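Local coordinates for protein catalase (Bacillus pumilus, PDB 4QOL) that breaks down hydrogen peroxide to water and oxygen at a buried heme and probably also oxidises phenolic substrates in a peroxidase-like reaction, at residues Y125-I137 with E185-V199. Residues are numbered along the deposited sequence; the frame is centred on the assembly and turned at random.
With HEM (protoporphyrin IX containing Fe), chain E.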
ATOM      1  N   TYR A 125      -4.815  24.038  13.569  1.00 15.42           N
ATOM      2  CA  TYR A 125      -4.239  25.005  12.633  1.00 16.71           C
ATOM      3  C   TYR A 125      -2.764  24.733  12.363  1.00 15.03           C
ATOM      4  O   TYR A 125      -1.936  24.767  13.274  1.00 16.71           O
ATOM      5  CB  TYR A 125      -4.363  26.417  13.212  1.00 16.07           C
ATOM      6  CG  TYR A 125      -3.705  27.497  12.409  1.00 16.04           C
ATOM      7  CD1 TYR A 125      -3.968  27.650  11.082  1.00 16.30           C
ATOM      8  CD2 TYR A 125      -2.814  28.414  12.997  1.00 16.49           C
ATOM      9  CE1 TYR A 125      -3.387  28.654  10.321  1.00 16.98           C
ATOM     10  CE2 TYR A 125      -2.274  29.448  12.275  1.00 15.89           C
ATOM     11  CZ  TYR A 125      -2.511  29.534  10.923  1.00 17.22           C
ATOM     12  OH  TYR A 125      -1.914  30.532  10.159  1.00 18.07           O
ATOM     13  N   ASP A 126      -2.415  24.499  11.104  1.00 14.58           N
ATOM     14  CA  ASP A 126      -1.020  24.233  10.722  1.00 13.67           C
ATOM     15  C   ASP A 126      -0.448  25.436  10.014  1.00 14.11           C
ATOM     16  O   ASP A 126      -0.996  25.891   9.020  1.00 17.52           O
ATOM     17  CB  ASP A 126      -0.881  23.024   9.749  1.00 14.68           C
ATOM     18  CG  ASP A 126      -1.121  21.625  10.380  1.00 13.18           C
ATOM     19  OD1 ASP A 126      -0.954  21.470  11.629  1.00 14.66           O
ATOM     20  OD2 ASP A 126      -1.518  20.735   9.614  1.00 12.72           O
ATOM     21  N   LEU A 127       0.633  25.987  10.536  1.00 15.32           N
ATOM     22  CA  LEU A 127       1.392  27.052   9.852  1.00 14.40           C
ATOM     23  C   LEU A 127       2.703  26.421   9.410  1.00 12.78           C
ATOM     24  O   LEU A 127       3.609  26.218  10.210  1.00 13.36           O
ATOM     25  CB  LEU A 127       1.654  28.262  10.734  1.00 15.88           C
ATOM     26  CG  LEU A 127       2.453  29.438  10.123  1.00 16.25           C
ATOM     27  CD1 LEU A 127       1.744  29.992   8.888  1.00 16.75           C
ATOM     28  CD2 LEU A 127       2.608  30.524  11.156  1.00 16.73           C
ATOM     29  N   VAL A 128       2.725  26.076   8.141  1.00 12.54           N
ATOM     30  CA  VAL A 128       3.793  25.237   7.570  1.00 12.73           C
ATOM     31  C   VAL A 128       4.810  26.191   6.936  1.00 14.22           C
ATOM     32  O   VAL A 128       4.770  26.499   5.724  1.00 15.02           O
ATOM     33  CB  VAL A 128       3.260  24.155   6.571  1.00 12.55           C
ATOM     34  CG1 VAL A 128       4.410  23.233   6.147  1.00 13.17           C
ATOM     35  CG2 VAL A 128       2.083  23.391   7.174  1.00 13.46           C
ATOM     36  N   GLY A 129       5.746  26.665   7.750  1.00 14.28           N
ATOM     37  CA  GLY A 129       6.687  27.676   7.313  1.00 15.24           C
ATOM     38  C   GLY A 129       8.057  27.147   6.927  1.00 14.57           C
ATOM     39  O   GLY A 129       8.375  25.955   7.049  1.00 15.63           O
ATOM     40  N   ASN A 130       8.943  28.069   6.565  1.00 16.15           N
ATOM     41  CA  ASN A 130      10.377  27.844   6.434  1.00 15.84           C
ATOM     42  C   ASN A 130      11.113  28.932   7.184  1.00 15.95           C
ATOM     43  O   ASN A 130      10.495  29.960   7.518  1.00 17.11           O
ATOM     44  CB  ASN A 130      10.829  27.910   4.944  1.00 14.91           C
ATOM     45  CG  ASN A 130      10.733  26.604   4.193  1.00 15.14           C
ATOM     46  OD1 ASN A 130      10.620  25.505   4.748  1.00 16.48           O
ATOM     47  ND2 ASN A 130      10.882  26.722   2.862  1.00 17.59           N
ATOM     48  N   ASN A 131      12.388  28.805   7.393  1.00 15.82           N
ATOM     49  CA  ASN A 131      13.186  29.943   7.954  1.00 16.54           C
ATOM     50  C   ASN A 131      13.224  31.138   7.035  1.00 16.95           C
ATOM     51  O   ASN A 131      12.869  32.255   7.445  1.00 17.89           O
ATOM     52  CB  ASN A 131      14.615  29.518   8.379  1.00 17.61           C
ATOM     53  CG  ASN A 131      15.506  29.104   7.219  1.00 17.52           C
ATOM     54  OD1 ASN A 131      15.040  28.521   6.250  1.00 17.23           O
ATOM     55  ND2 ASN A 131      16.820  29.366   7.353  1.00 17.99           N
ATOM     56  N   LEU A 132      13.627  30.936   5.773  1.00 16.12           N
ATOM     57  CA  LEU A 132      13.677  32.041   4.858  1.00 17.72           C
ATOM     58  C   LEU A 132      12.236  32.525   4.493  1.00 17.20           C
ATOM     59  O   LEU A 132      11.327  31.723   4.350  1.00 17.49           O
ATOM     60  CB  LEU A 132      14.449  31.670   3.586  1.00 18.29           C
ATOM     61  CG  LEU A 132      15.800  31.039   3.853  1.00 20.33           C
ATOM     62  CD1 LEU A 132      16.456  30.651   2.547  1.00 20.69           C
ATOM     63  CD2 LEU A 132      16.730  31.985   4.619  1.00 20.99           C
ATOM     64  N   PRO A 133      12.082  33.811   4.231  1.00 17.41           N
ATOM     65  CA  PRO A 133      10.707  34.360   4.133  1.00 16.92           C
ATOM     66  C   PRO A 133      10.083  34.444   2.743  1.00 16.15           C
ATOM     67  O   PRO A 133       8.870  34.928   2.625  1.00 16.37           O
ATOM     68  CB  PRO A 133      10.849  35.787   4.692  1.00 18.07           C
ATOM     69  CG  PRO A 133      12.217  36.160   4.279  1.00 18.27           C
ATOM     70  CD  PRO A 133      13.040  34.886   4.472  1.00 17.58           C
ATOM     71  N   ILE A 134      10.806  33.984   1.741  1.00 16.90           N
ATOM     72  CA  ILE A 134      10.354  33.927   0.354  1.00 17.61           C
ATOM     73  C   ILE A 134      10.615  32.574  -0.236  1.00 17.15           C
ATOM     74  O   ILE A 134      11.139  31.691   0.420  1.00 16.39           O
ATOM     75  CB  ILE A 134      11.023  34.994  -0.505  1.00 19.24           C
ATOM     76  CG1 ILE A 134      12.531  34.905  -0.369  1.00 21.13           C
ATOM     77  CG2 ILE A 134      10.596  36.375  -0.066  1.00 22.97           C
ATOM     78  CD1 ILE A 134      13.224  35.703  -1.384  1.00 24.44           C
ATOM     79  N   PHE A 135      10.235  32.380  -1.492  1.00 16.50           N
ATOM     80  CA  PHE A 135      10.488  31.142  -2.169  1.00 16.39           C
ATOM     81  C   PHE A 135      11.097  31.341  -3.554  1.00 15.30           C
ATOM     82  O   PHE A 135      11.123  32.445  -4.080  1.00 14.14           O
ATOM     83  CB  PHE A 135       9.191  30.297  -2.267  1.00 15.41           C
ATOM     84  CG  PHE A 135       9.418  28.856  -2.176  1.00 14.93           C
ATOM     85  CD1 PHE A 135       9.962  28.313  -1.046  1.00 15.79           C
ATOM     86  CD2 PHE A 135       9.090  28.006  -3.221  1.00 15.14           C
ATOM     87  CE1 PHE A 135      10.245  26.962  -0.947  1.00 14.68           C
ATOM     88  CE2 PHE A 135       9.317  26.644  -3.138  1.00 14.90           C
ATOM     89  CZ  PHE A 135       9.840  26.107  -1.979  1.00 15.24           C
ATOM     90  N   PHE A 136      11.517  30.232  -4.150  1.00 14.55           N
ATOM     91  CA  PHE A 136      12.209  30.234  -5.458  1.00 16.16           C
ATOM     92  C   PHE A 136      11.259  30.479  -6.644  1.00 15.50           C
ATOM     93  O   PHE A 136      11.651  30.976  -7.671  1.00 15.25           O
ATOM     94  CB  PHE A 136      12.822  28.849  -5.756  1.00 15.55           C
ATOM     95  CG  PHE A 136      13.747  28.312  -4.711  1.00 18.43           C
ATOM     96  CD1 PHE A 136      13.248  27.529  -3.664  1.00 17.80           C
ATOM     97  CD2 PHE A 136      15.106  28.503  -4.833  1.00 17.25           C
ATOM     98  CE1 PHE A 136      14.079  26.973  -2.743  1.00 18.58           C
ATOM     99  CE2 PHE A 136      15.957  27.951  -3.892  1.00 19.13           C
ATOM    100  CZ  PHE A 136      15.428  27.174  -2.854  1.00 18.37           C
ATOM    101  N   ILE A 137       9.986  30.135  -6.452  1.00 14.94           N
ATOM    102  CA  ILE A 137       8.985  30.058  -7.512  1.00 14.53           C
ATOM    103  C   ILE A 137       7.681  30.615  -6.956  1.00 14.41           C
ATOM    104  O   ILE A 137       7.568  30.798  -5.772  1.00 15.19           O
ATOM    105  CB  ILE A 137       8.751  28.623  -8.023  1.00 14.59           C
ATOM    106  CG1 ILE A 137       8.405  27.644  -6.893  1.00 13.90           C
ATOM    107  CG2 ILE A 137       9.954  28.125  -8.831  1.00 13.76           C
ATOM    108  CD1 ILE A 137       7.861  26.317  -7.377  1.00 14.24           C
ATOM    109  N   GLU A 185      22.981  32.450   5.777  1.00 18.34           N
ATOM    110  CA  GLU A 185      21.724  31.955   6.383  1.00 18.23           C
ATOM    111  C   GLU A 185      21.201  30.700   5.636  1.00 17.89           C
ATOM    112  O   GLU A 185      20.311  30.016   6.152  1.00 18.87           O
ATOM    113  CB  GLU A 185      20.625  33.047   6.431  1.00 20.06           C
ATOM    114  CG  GLU A 185      19.545  32.708   7.438  1.00 20.45           C
ATOM    115  CD  GLU A 185      18.540  33.845   7.647  1.00 21.59           C
ATOM    116  OE1 GLU A 185      18.829  35.007   7.312  1.00 24.36           O
ATOM    117  OE2 GLU A 185      17.487  33.576   8.217  1.00 23.17           O
ATOM    118  N   GLY A 186      21.811  30.346   4.492  1.00 17.15           N
ATOM    119  CA  GLY A 186      21.577  29.062   3.889  1.00 15.99           C
ATOM    120  C   GLY A 186      22.027  27.844   4.692  1.00 16.41           C
ATOM    121  O   GLY A 186      21.559  26.741   4.425  1.00 14.91           O
ATOM    122  N   ILE A 187      22.833  28.067   5.739  1.00 15.68           N
ATOM    123  CA  ILE A 187      23.193  27.053   6.692  1.00 17.02           C
ATOM    124  C   ILE A 187      23.027  27.582   8.113  1.00 16.63           C
ATOM    125  O   ILE A 187      23.995  28.025   8.745  1.00 20.43           O
ATOM    126  CB  ILE A 187      24.631  26.526   6.516  1.00 18.33           C
ATOM    127  CG1 ILE A 187      24.965  26.305   5.040  1.00 18.79           C
ATOM    128  CG2 ILE A 187      24.781  25.231   7.332  1.00 19.52           C
ATOM    129  CD1 ILE A 187      26.362  25.817   4.773  1.00 18.14           C
ATOM    130  N   PRO A 188      21.804  27.554   8.658  1.00 18.14           N
ATOM    131  CA  PRO A 188      21.621  27.834  10.060  1.00 17.05           C
ATOM    132  C   PRO A 188      22.508  26.998  10.988  1.00 18.67           C
ATOM    133  O   PRO A 188      22.781  25.863  10.685  1.00 16.90           O
ATOM    134  CB  PRO A 188      20.107  27.550  10.306  1.00 18.17           C
ATOM    135  CG  PRO A 188      19.502  27.748   8.936  1.00 18.94           C
ATOM    136  CD  PRO A 188      20.556  27.159   7.994  1.00 16.43           C
ATOM    137  N   ALA A 189      22.908  27.576  12.148  1.00 17.74           N
ATOM    138  CA  ALA A 189      23.791  26.844  13.032  1.00 17.39           C
ATOM    139  C   ALA A 189      23.109  25.611  13.609  1.00 16.48           C
ATOM    140  O   ALA A 189      23.791  24.582  13.948  1.00 16.82           O
ATOM    141  CB  ALA A 189      24.304  27.739  14.141  1.00 18.51           C
ATOM    142  N   ASN A 190      21.808  25.748  13.830  1.00 17.14           N
ATOM    143  CA  ASN A 190      20.972  24.680  14.335  1.00 17.60           C
ATOM    144  C   ASN A 190      19.476  25.163  14.211  1.00 17.84           C
ATOM    145  O   ASN A 190      19.223  26.192  13.635  1.00 17.13           O
ATOM    146  CB  ASN A 190      21.365  24.352  15.793  1.00 17.69           C
ATOM    147  CG  ASN A 190      21.296  25.563  16.694  1.00 19.14           C
ATOM    148  OD1 ASN A 190      20.233  26.172  16.845  1.00 19.52           O
ATOM    149  ND2 ASN A 190      22.439  25.935  17.337  1.00 20.64           N
ATOM    150  N   TYR A 191      18.534  24.369  14.686  1.00 17.14           N
ATOM    151  CA  TYR A 191      17.137  24.712  14.519  1.00 17.86           C
ATOM    152  C   TYR A 191      16.649  25.766  15.512  1.00 17.62           C
ATOM    153  O   TYR A 191      15.659  26.408  15.259  1.00 19.65           O
ATOM    154  CB  TYR A 191      16.266  23.451  14.663  1.00 17.27           C
ATOM    155  CG  TYR A 191      16.464  22.371  13.620  1.00 16.32           C
ATOM    156  CD1 TYR A 191      16.529  22.677  12.261  1.00 17.58           C
ATOM    157  CD2 TYR A 191      16.578  21.038  13.995  1.00 16.55           C
ATOM    158  CE1 TYR A 191      16.672  21.677  11.303  1.00 18.54           C
ATOM    159  CE2 TYR A 191      16.723  20.033  13.079  1.00 16.90           C
ATOM    160  CZ  TYR A 191      16.796  20.338  11.715  1.00 18.28           C
ATOM    161  OH  TYR A 191      16.955  19.329  10.811  1.00 19.96           O
ATOM    162  N   ALA A 192      17.370  25.960  16.632  1.00 19.76           N
ATOM    163  CA  ALA A 192      16.951  26.935  17.672  1.00 19.10           C
ATOM    164  C   ALA A 192      17.368  28.365  17.335  1.00 19.66           C
ATOM    165  O   ALA A 192      16.630  29.318  17.548  1.00 21.84           O
ATOM    166  CB  ALA A 192      17.529  26.549  19.026  1.00 20.28           C
ATOM    167  N   GLU A 193      18.522  28.516  16.711  1.00 19.37           N
ATOM    168  CA  GLU A 193      19.082  29.868  16.437  1.00 19.68           C
ATOM    169  C   GLU A 193      18.784  30.263  14.999  1.00 18.97           C
ATOM    170  O   GLU A 193      19.675  30.478  14.165  1.00 17.58           O
ATOM    171  CB  GLU A 193      20.597  29.843  16.717  1.00 20.40           C
ATOM    172  CG  GLU A 193      20.942  29.593  18.182  1.00 21.24           C
ATOM    173  CD  GLU A 193      22.441  29.532  18.435  1.00 22.46           C
ATOM    174  OE1 GLU A 193      22.994  28.421  18.657  1.00 23.31           O
ATOM    175  OE2 GLU A 193      23.070  30.594  18.423  1.00 24.63           O
ATOM    176  N   MET A 194      17.486  30.274  14.682  1.00 19.55           N
ATOM    177  CA  MET A 194      17.001  30.266  13.318  1.00 18.51           C
ATOM    178  C   MET A 194      15.699  31.044  13.238  1.00 17.65           C
ATOM    179  O   MET A 194      14.892  30.983  14.166  1.00 19.20           O
ATOM    180  CB  MET A 194      16.728  28.804  12.939  1.00 20.65           C
ATOM    181  CG  MET A 194      16.313  28.569  11.542  1.00 20.59           C
ATOM    182  SD  MET A 194      16.087  26.791  11.172  1.00 19.14           S
ATOM    183  CE  MET A 194      14.470  26.431  11.854  1.00 21.93           C
ATOM    184  N   ARG A 195      15.541  31.767  12.134  1.00 17.07           N
ATOM    185  CA  ARG A 195      14.336  32.502  11.791  1.00 19.43           C
ATOM    186  C   ARG A 195      13.198  31.542  11.430  1.00 18.47           C
ATOM    187  O   ARG A 195      13.458  30.378  11.104  1.00 21.04           O
ATOM    188  CB  ARG A 195      14.669  33.330  10.557  1.00 21.30           C
ATOM    189  CG  ARG A 195      13.704  34.385  10.158  1.00 22.43           C
ATOM    190  CD  ARG A 195      14.100  34.992   8.821  1.00 22.65           C
ATOM    191  NE  ARG A 195      15.505  35.435   8.755  1.00 22.82           N
ATOM    192  CZ  ARG A 195      15.942  36.684   8.943  1.00 25.01           C
ATOM    193  NH1 ARG A 195      15.109  37.670   9.192  1.00 27.39           N
ATOM    194  NH2 ARG A 195      17.243  36.956   8.854  1.00 23.41           N
ATOM    195  N   GLY A 196      11.941  32.030  11.563  1.00 17.41           N
ATOM    196  CA  GLY A 196      10.812  31.341  10.969  1.00 15.87           C
ATOM    197  C   GLY A 196       9.922  32.301  10.220  1.00 16.79           C
ATOM    198  O   GLY A 196       9.866  33.482  10.557  1.00 17.78           O
ATOM    199  N   SER A 197       9.271  31.811   9.140  1.00 15.59           N
ATOM    200  CA  SER A 197       8.481  32.645   8.272  1.00 16.22           C
ATOM    201  C   SER A 197       7.237  31.873   7.798  1.00 14.81           C
ATOM    202  O   SER A 197       7.365  30.741   7.420  1.00 15.91           O
ATOM    203  CB  SER A 197       9.299  33.046   7.054  1.00 17.00           C
ATOM    204  OG  SER A 197      10.519  33.679   7.441  1.00 16.90           O
ATOM    205  N   GLY A 198       6.062  32.519   7.697  1.00 14.68           N
ATOM    206  CA  GLY A 198       4.949  31.832   7.018  1.00 14.21           C
ATOM    207  C   GLY A 198       5.130  31.842   5.515  1.00 14.31           C
ATOM    208  O   GLY A 198       4.506  31.013   4.821  1.00 14.29           O
ATOM    209  N   VAL A 199       6.016  32.744   5.020  1.00 15.28           N
ATOM    210  CA  VAL A 199       6.310  32.943   3.582  1.00 16.28           C
ATOM    211  C   VAL A 199       5.166  33.542   2.816  1.00 16.90           C
ATOM    212  O   VAL A 199       5.247  34.713   2.405  1.00 17.99           O
ATOM    213  CB  VAL A 199       6.859  31.654   2.863  1.00 16.64           C
ATOM    214  CG1 VAL A 199       7.132  31.909   1.377  1.00 16.30           C
ATOM    215  CG2 VAL A 199       8.130  31.177   3.540  1.00 16.94           C
TER
HETATM  216  CHA HEM E 501       6.890  19.188   3.280  0.50 11.44           C
HETATM  217  CHB HEM E 501       4.940  20.017  -1.083  0.50 11.38           C
HETATM  218  CHC HEM E 501       6.360  24.777  -0.720  0.50 11.70           C
HETATM  219  CHD HEM E 501       7.596  23.929   3.888  0.50 11.68           C
HETATM  220  C1A HEM E 501       6.276  19.005   2.051  0.50 11.90           C
HETATM  221  C2A HEM E 501       5.802  17.756   1.536  0.50 12.00           C
HETATM  222  C3A HEM E 501       5.253  17.993   0.313  0.50 11.81           C
HETATM  223  C4A HEM E 501       5.379  19.374   0.073  0.50 11.64           C
HETATM  224  CMA HEM E 501       4.532  17.098  -0.653  0.50 11.00           C
HETATM  225  CAA HEM E 501       5.873  16.457   2.273  0.50 11.68           C
HETATM  226  CBA HEM E 501       4.845  16.567   3.418  0.50 12.41           C
HETATM  227  CGA HEM E 501       4.666  15.281   4.133  0.50 12.77           C
HETATM  228  O1A HEM E 501       4.063  15.299   5.226  0.50 14.19           O
HETATM  229  O2A HEM E 501       5.007  14.193   3.616  0.50 12.33           O
HETATM  230  C1B HEM E 501       5.205  21.395  -1.323  0.50 11.68           C
HETATM  231  C2B HEM E 501       4.811  22.041  -2.537  0.50 11.46           C
HETATM  232  C3B HEM E 501       5.210  23.350  -2.467  0.50 11.30           C
HETATM  233  C4B HEM E 501       5.822  23.543  -1.145  0.50 11.40           C
HETATM  234  CMB HEM E 501       4.082  21.362  -3.669  0.50 11.98           C
HETATM  235  CAB HEM E 501       5.019  24.437  -3.430  0.50 11.38           C
HETATM  236  CBB HEM E 501       4.134  24.282  -4.418  0.50 12.26           C
HETATM  237  C1C HEM E 501       6.817  24.956   0.585  0.50 11.92           C
HETATM  238  C2C HEM E 501       6.971  26.189   1.176  0.50 12.05           C
HETATM  239  C3C HEM E 501       7.344  25.949   2.463  0.50 11.67           C
HETATM  240  C4C HEM E 501       7.342  24.553   2.696  0.50 12.01           C
HETATM  241  CMC HEM E 501       6.848  27.508   0.445  0.50 11.80           C
HETATM  242  CAC HEM E 501       7.509  26.935   3.476  0.50 12.51           C
HETATM  243  CBC HEM E 501       6.833  28.064   3.343  0.50 12.74           C
HETATM  244  C1D HEM E 501       7.487  22.539   4.045  0.50 11.43           C
HETATM  245  C2D HEM E 501       7.849  21.888   5.305  0.50 11.05           C
HETATM  246  C3D HEM E 501       7.691  20.570   5.153  0.50 10.61           C
HETATM  247  C4D HEM E 501       7.211  20.417   3.784  0.50 11.46           C
HETATM  248  CMD HEM E 501       8.334  22.646   6.505  0.50 10.93           C
HETATM  249  CAD HEM E 501       7.918  19.482   6.173  0.50 10.40           C
HETATM  250  CBD HEM E 501       6.653  19.453   7.061  0.50 10.48           C
HETATM  251  CGD HEM E 501       6.941  18.386   8.076  0.50 10.87           C
HETATM  252  O1D HEM E 501       7.617  18.709   9.046  0.50 10.55           O
HETATM  253  O2D HEM E 501       6.510  17.209   7.945  0.50 10.68           O
HETATM  254  NA  HEM E 501       5.981  20.026   1.143  0.50 12.83           N
HETATM  255  NB  HEM E 501       5.788  22.336  -0.557  0.50 11.60           N
HETATM  256  NC  HEM E 501       6.968  23.963   1.528  0.50 12.34           N
HETATM  257  ND  HEM E 501       7.105  21.634   3.151  0.50 11.80           N
HETATM  258 FE   HEM E 501       6.475  21.976   1.371  0.50 14.59          FE
HETATM  259  O   HOH W   1       3.153  28.669   4.967  1.00 13.93           O
HETATM  260  O   HOH W   2      18.342  28.377   5.191  1.00 15.83           O
HETATM  261  O   HOH W   3      17.367  31.275   9.873  1.00 20.06           O
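N130 and S197 form a single antiparallel hydrogen-bonded bridge in the wall of the heme pocket of the catalase fold, joining the end of strand 123-130 to the short strand 196-197. N130 N donates to S197 O at 3.2 Å; the return bond from S197 N to N130 O is weak, bent to 127°. Beyond the bridge S197 OG, its chi1 of -56° setting it beside its own backbone N, donates to N131 O at 2.7 Å from above the carbonyl plane. Packing is tight here, with S197 CB 3.5 Å from P133 CA. N131 ND2 meets P188 CG at 3.5 Å, and two waters link ND2 to E185 O, E185 OE2 and R195 N, while OD1 accepts from R112 N. R195 grips E185 side-on with two nitrogens: NE meets the syn lone pair of OE2 at 2.8 Å, nearly straight at 176° (N-H...O), and NH2 takes OE1. A leucine in place of E185 would probably leave the R195 guanidinium without its countercharge and free to turn, and the water on R195 N without the OE2 to which it donates. At the heme, methyl CMC lies over one face of the F135 ring, and V199 CG2 touches vinyl carbon CBC at 3.4 Å.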